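Local atomic coordinates of aryl acylamidase (PDB entry 4YJ6), a protein that probably hydrolyses the amide bond of aryl acylamides, as a member of the amidase signature family of serine hydrolases. Residues Gln40-Leu45 with Ala168-Asp173; Thr150-Asn155 with Ala193-Tyr198. All blocks are in the same frame, centred on the assembly; numbering follows the deposited sequence.

Interaction 1: residues Gln40-Leu45 with Ala168-Asp173; sequences QRDPGL and AALVAD
Arg41 and Asp173 meet in a buried, side-on salt bridge in which two guanidinium nitrogens each take one carboxylate oxygen. Arg41 NE donates to Asp173 OD2 at 2.8 Å, and Arg41 NH2 reaches Asp173 OD1 at 2.9 Å with an almost straight N-H...O angle of 173°. The fork is not flat: the guanidinium and carboxylate planes stand 37° apart, and both oxygens are approached from above the carboxylate plane. The arginine chain is extended as far as CD and then bends at chi3 (74°), which swings NE out of line with the carbons before it, toward Asp173 OD2.

Next to the carboxylate, Leu45 brings a methyl against the acid: its CD1 lies 3.5 Å from Asp173 OD2 and 3.7 Å from Asp173 CB, so an apolar group borders the charged pair. The same methyl reaches the backbone oxygen of Ala169, 4.0 Å from Leu45 CD1. A looser touch joins Asp42 OD1 to Leu170 CD2; this OD1 accepts from the backbone N of Ala47, and OD2 of Asp42 from that of Val48.

A second cation, Arg493, forms a salt bridge with OD2 of Asp173 and also bonds the carbonyl of Arg41. Two arginines around one buried acid would be expected to favour its ionised form. Asp173 is the first residue beyond helix 165-172, and the bridge therefore ties the C-terminal end of that helix to the last turns of helix 27-45, while helix 190-195 packs against other residues of helix 165-172.

Interaction 2: residues Thr150-Asn155 with Ala193-Tyr198; sequences TRNPFN and AWTNTY
Phe154, Thr195 and Asn152 supply most of the surface that joins the turn at 152-155 to the end of helix 190-195. The Phe154 ring meets the other segment obliquely through its far carbons. Phe154 CE2 lies 3.4 Å from the backbone oxygen of Thr195, while Phe154 CZ comes within 3.5 Å of CB of Asn196. The CB of Phe154 points toward the helix end, CG sits anti to the carbonyl carbon (chi1 -82°), and the ring stands 68° from the Asn196 amide plane.

Thr195 contributes its methyl. CG2 of Thr195 is 4.0 Å from ND2 of Asn152 and also touches Pro153 CD, whereas its OG1 is turned to other partners, the carbonyl of Pro191 and the hydroxyl of Thr197.

Asn152 works in two directions. ND2 of Asn152 donates to the backbone oxygen of Trp194 over 2.9 Å, nearly straight at 174°; that oxygen lies in the amide plane of Asn152, although the donor stands above the Trp194 carbonyl plane. The same ND2 also donates to the Asn159 carbonyl. OD1 of Asn152 accepts from the N of Phe154, also at 2.9 Å, closing an Asx turn over the start of a type I beta turn that runs from Asn152 to Asn155. An alanine in place of Asn152 would probably leave the Trp194 and Asn159 carbonyls and the Phe154 N without these mates, and the turn less firmly tied to the helix end.

Asn196, at positive phi, ends the helix in a Schellman motif, and its ND2 bonds the Trp483 carbonyl. One buried carboxamide, that of Asn152, thus serves two carbonyls and one backbone N-H, fixing a turn to a helix terminus by neutral hydrogen bonding, with ring and methyl packing beside it.

How the interactions relate
Both contacts are buried, and they adjoin, their centres about 9 Å apart. Helix 165-172 is common ground: its end takes part in interaction 1, while its Ala168 and Ala172 pack against Thr195 of interaction 2. Segments 40-45 and 150-155 are joined directly, since Leu45 O probably accepts a hydrogen bond from Arg151 N, and Gly44 O one from Arg151 NH1. Their chemistry differs with place. Interaction 1, about 16 Å between its centre and that of the chain, relies on opposite charges; interaction 2, at about 12 Å, uses neutral amide and aromatic groups to join a turn to a helix end.

Interaction 1: residues Gln40-Leu45 with Ala168-Asp173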
# COMPACT_ATOMS: atom_id res chain seq x y z
N GLN A 40 -1.11 23.85 -0.83
CA GLN A 40 -1.71 24.39 0.38
C GLN A 40 -1.58 23.42 1.56
O GLN A 40 -1.32 23.83 2.69
CB GLN A 40 -3.19 24.64 0.13
CG GLN A 40 -3.92 25.19 1.35
CD GLN A 40 -5.43 25.16 1.22
OE1 GLN A 40 -5.99 24.31 0.54
NE2 GLN A 40 -6.10 26.10 1.89
N ARG A 41 -1.74 22.12 1.28
CA ARG A 41 -1.98 21.13 2.34
C ARG A 41 -0.79 20.20 2.58
O ARG A 41 -0.59 19.71 3.70
CB ARG A 41 -3.23 20.30 2.00
CG ARG A 41 -4.53 21.10 2.02
CD ARG A 41 -5.74 20.22 1.82
NE ARG A 41 -6.03 19.43 3.02
CZ ARG A 41 -6.76 19.86 4.04
NH1 ARG A 41 -7.33 21.07 4.00
NH2 ARG A 41 -6.96 19.07 5.09
N ASP A 42 0.04 19.99 1.56
CA ASP A 42 1.15 19.06 1.70
C ASP A 42 2.32 19.58 2.52
O ASP A 42 3.07 18.80 3.03
CB ASP A 42 1.64 18.55 0.33
CG ASP A 42 2.63 17.39 0.46
OD1 ASP A 42 2.25 16.38 1.06
OD2 ASP A 42 3.78 17.51 0.02
N PRO A 43 2.48 20.91 2.65
CA PRO A 43 3.61 21.34 3.50
C PRO A 43 3.64 20.67 4.87
O PRO A 43 4.73 20.29 5.30
CB PRO A 43 3.39 22.85 3.64
CG PRO A 43 2.82 23.23 2.29
CD PRO A 43 1.86 22.06 1.95
N GLY A 44 2.51 20.50 5.54
CA GLY A 44 2.50 19.83 6.83
C GLY A 44 2.67 18.31 6.71
O GLY A 44 3.38 17.69 7.52
N LEU A 45 2.03 17.72 5.72
CA LEU A 45 2.07 16.27 5.54
C LEU A 45 3.41 15.75 5.03
O LEU A 45 3.80 14.66 5.41
CB LEU A 45 0.99 15.82 4.55
CG LEU A 45 -0.45 16.19 4.84
CD1 LEU A 45 -1.25 15.67 3.65
CD2 LEU A 45 -0.94 15.65 6.21
N ALA A 168 -0.89 7.17 1.18
CA ALA A 168 -2.03 7.14 2.08
C ALA A 168 -2.35 8.54 2.63
O ALA A 168 -3.50 8.88 2.76
CB ALA A 168 -1.77 6.16 3.24
N ALA A 169 -1.32 9.32 2.96
CA ALA A 169 -1.53 10.64 3.56
C ALA A 169 -2.29 11.56 2.58
O ALA A 169 -3.23 12.24 2.95
CB ALA A 169 -0.17 11.27 3.97
N LEU A 170 -1.91 11.54 1.31
CA LEU A 170 -2.64 12.36 0.34
C LEU A 170 -4.10 11.95 0.23
O LEU A 170 -4.98 12.81 0.16
CB LEU A 170 -1.98 12.31 -1.05
CG LEU A 170 -0.60 12.96 -1.13
CD1 LEU A 170 -0.06 12.85 -2.59
CD2 LEU A 170 -0.67 14.43 -0.72
N VAL A 171 -4.36 10.64 0.20
CA VAL A 171 -5.73 10.16 0.08
C VAL A 171 -6.52 10.48 1.36
O VAL A 171 -7.67 10.89 1.27
CB VAL A 171 -5.75 8.64 -0.23
CG1 VAL A 171 -7.20 8.06 -0.19
CG2 VAL A 171 -5.08 8.43 -1.62
N ALA A 172 -5.90 10.28 2.52
CA ALA A 172 -6.59 10.52 3.79
C ALA A 172 -6.89 12.00 4.01
O ALA A 172 -7.84 12.33 4.74
CB ALA A 172 -5.77 9.96 4.97
N ASP A 173 -6.11 12.86 3.36
CA ASP A 173 -6.28 14.31 3.51
C ASP A 173 -7.17 14.86 2.40
O ASP A 173 -7.37 16.08 2.31
CB ASP A 173 -4.92 15.01 3.53
CG ASP A 173 -4.96 16.38 4.22
OD1 ASP A 173 -5.62 16.49 5.26
OD2 ASP A 173 -4.33 17.34 3.71

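Interaction 2: residues Thr150-Asn155 with Ala193-Tyr198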
# COMPACT_ATOMS: atom_id res chain seq x y z
N THR A 150 6.75 11.41 6.53
CA THR A 150 5.41 11.74 6.07
C THR A 150 4.44 11.60 7.24
O THR A 150 4.35 10.54 7.86
CB THR A 150 4.95 10.84 4.90
OG1 THR A 150 5.78 11.09 3.76
CG2 THR A 150 3.51 11.14 4.51
N ARG A 151 3.72 12.68 7.51
CA ARG A 151 2.91 12.83 8.73
C ARG A 151 1.43 12.48 8.54
O ARG A 151 0.89 12.56 7.44
CB ARG A 151 3.07 14.27 9.25
CG ARG A 151 4.53 14.64 9.46
CD ARG A 151 4.71 16.04 10.12
NE ARG A 151 6.13 16.37 10.24
CZ ARG A 151 6.87 16.95 9.30
NH1 ARG A 151 6.35 17.31 8.14
NH2 ARG A 151 8.17 17.19 9.53
N ASN A 152 0.80 12.09 9.64
CA ASN A 152 -0.55 11.59 9.62
C ASN A 152 -1.58 12.72 9.60
O ASN A 152 -1.57 13.54 10.54
CB ASN A 152 -0.76 10.74 10.89
CG ASN A 152 -1.91 9.80 10.75
OD1 ASN A 152 -3.01 10.21 10.37
ND2 ASN A 152 -1.67 8.50 10.99
N PRO A 153 -2.46 12.78 8.57
CA PRO A 153 -3.47 13.85 8.54
C PRO A 153 -4.37 13.85 9.77
O PRO A 153 -5.02 14.85 10.03
CB PRO A 153 -4.30 13.54 7.28
CG PRO A 153 -3.34 12.74 6.40
CD PRO A 153 -2.56 11.90 7.38
N PHE A 154 -4.45 12.74 10.49
CA PHE A 154 -5.29 12.72 11.70
C PHE A 154 -4.61 13.37 12.91
O PHE A 154 -5.27 13.72 13.89
CB PHE A 154 -5.72 11.28 12.03
CG PHE A 154 -6.88 10.84 11.23
CD1 PHE A 154 -8.16 10.84 11.76
CD2 PHE A 154 -6.71 10.49 9.90
CE1 PHE A 154 -9.24 10.49 10.99
CE2 PHE A 154 -7.76 10.15 9.12
CZ PHE A 154 -9.03 10.14 9.64
N ASN A 155 -3.29 13.49 12.85
CA ASN A 155 -2.51 14.18 13.87
C ASN A 155 -1.07 14.23 13.39
O ASN A 155 -0.36 13.22 13.37
CB ASN A 155 -2.62 13.46 15.24
CG ASN A 155 -1.88 14.20 16.34
OD1 ASN A 155 -0.93 14.93 16.06
ND2 ASN A 155 -2.31 14.02 17.58
N ALA A 193 -4.26 1.51 7.12
CA ALA A 193 -4.77 1.22 8.47
C ALA A 193 -4.56 2.43 9.38
O ALA A 193 -5.45 2.82 10.15
CB ALA A 193 -4.05 -0.00 9.05
N TRP A 194 -3.37 3.02 9.33
CA TRP A 194 -3.11 4.18 10.21
C TRP A 194 -3.75 5.49 9.75
O TRP A 194 -3.64 6.47 10.47
CB TRP A 194 -1.60 4.40 10.36
CG TRP A 194 -0.93 3.48 11.35
CD1 TRP A 194 -1.52 2.47 12.08
CD2 TRP A 194 0.45 3.50 11.73
NE1 TRP A 194 -0.57 1.87 12.89
CE2 TRP A 194 0.63 2.48 12.70
CE3 TRP A 194 1.55 4.29 11.37
CZ2 TRP A 194 1.87 2.21 13.29
CZ3 TRP A 194 2.79 4.03 11.95
CH2 TRP A 194 2.94 2.98 12.90
N THR A 195 -4.35 5.54 8.56
CA THR A 195 -4.90 6.81 8.03
C THR A 195 -6.38 6.74 7.63
O THR A 195 -6.88 7.64 6.95
CB THR A 195 -4.10 7.32 6.80
OG1 THR A 195 -4.15 6.31 5.79
CG2 THR A 195 -2.67 7.60 7.18
N ASN A 196 -7.09 5.71 8.08
CA ASN A 196 -8.54 5.64 7.81
C ASN A 196 -8.79 5.56 6.31
O ASN A 196 -9.78 6.08 5.84
CB ASN A 196 -9.30 6.88 8.40
CG ASN A 196 -10.78 6.64 8.54
OD1 ASN A 196 -11.19 5.74 9.26
ND2 ASN A 196 -11.59 7.48 7.89
N THR A 197 -7.89 4.93 5.56
CA THR A 197 -8.13 4.72 4.14
C THR A 197 -8.20 3.23 3.80
O THR A 197 -7.87 2.37 4.62
CB THR A 197 -7.09 5.44 3.30
OG1 THR A 197 -5.77 5.12 3.76
CG2 THR A 197 -7.31 6.98 3.42
N TYR A 198 -8.71 2.95 2.61
CA TYR A 198 -8.89 1.57 2.18
C TYR A 198 -7.71 1.16 1.31
O TYR A 198 -7.43 1.80 0.29
CB TYR A 198 -10.19 1.49 1.41
CG TYR A 198 -10.52 0.09 0.89
CD1 TYR A 198 -10.90 -0.93 1.77
CD2 TYR A 198 -10.45 -0.20 -0.47
CE1 TYR A 198 -11.23 -2.19 1.30
CE2 TYR A 198 -10.76 -1.47 -0.95
CZ TYR A 198 -11.14 -2.45 -0.06
OH TYR A 198 -11.45 -3.69 -0.54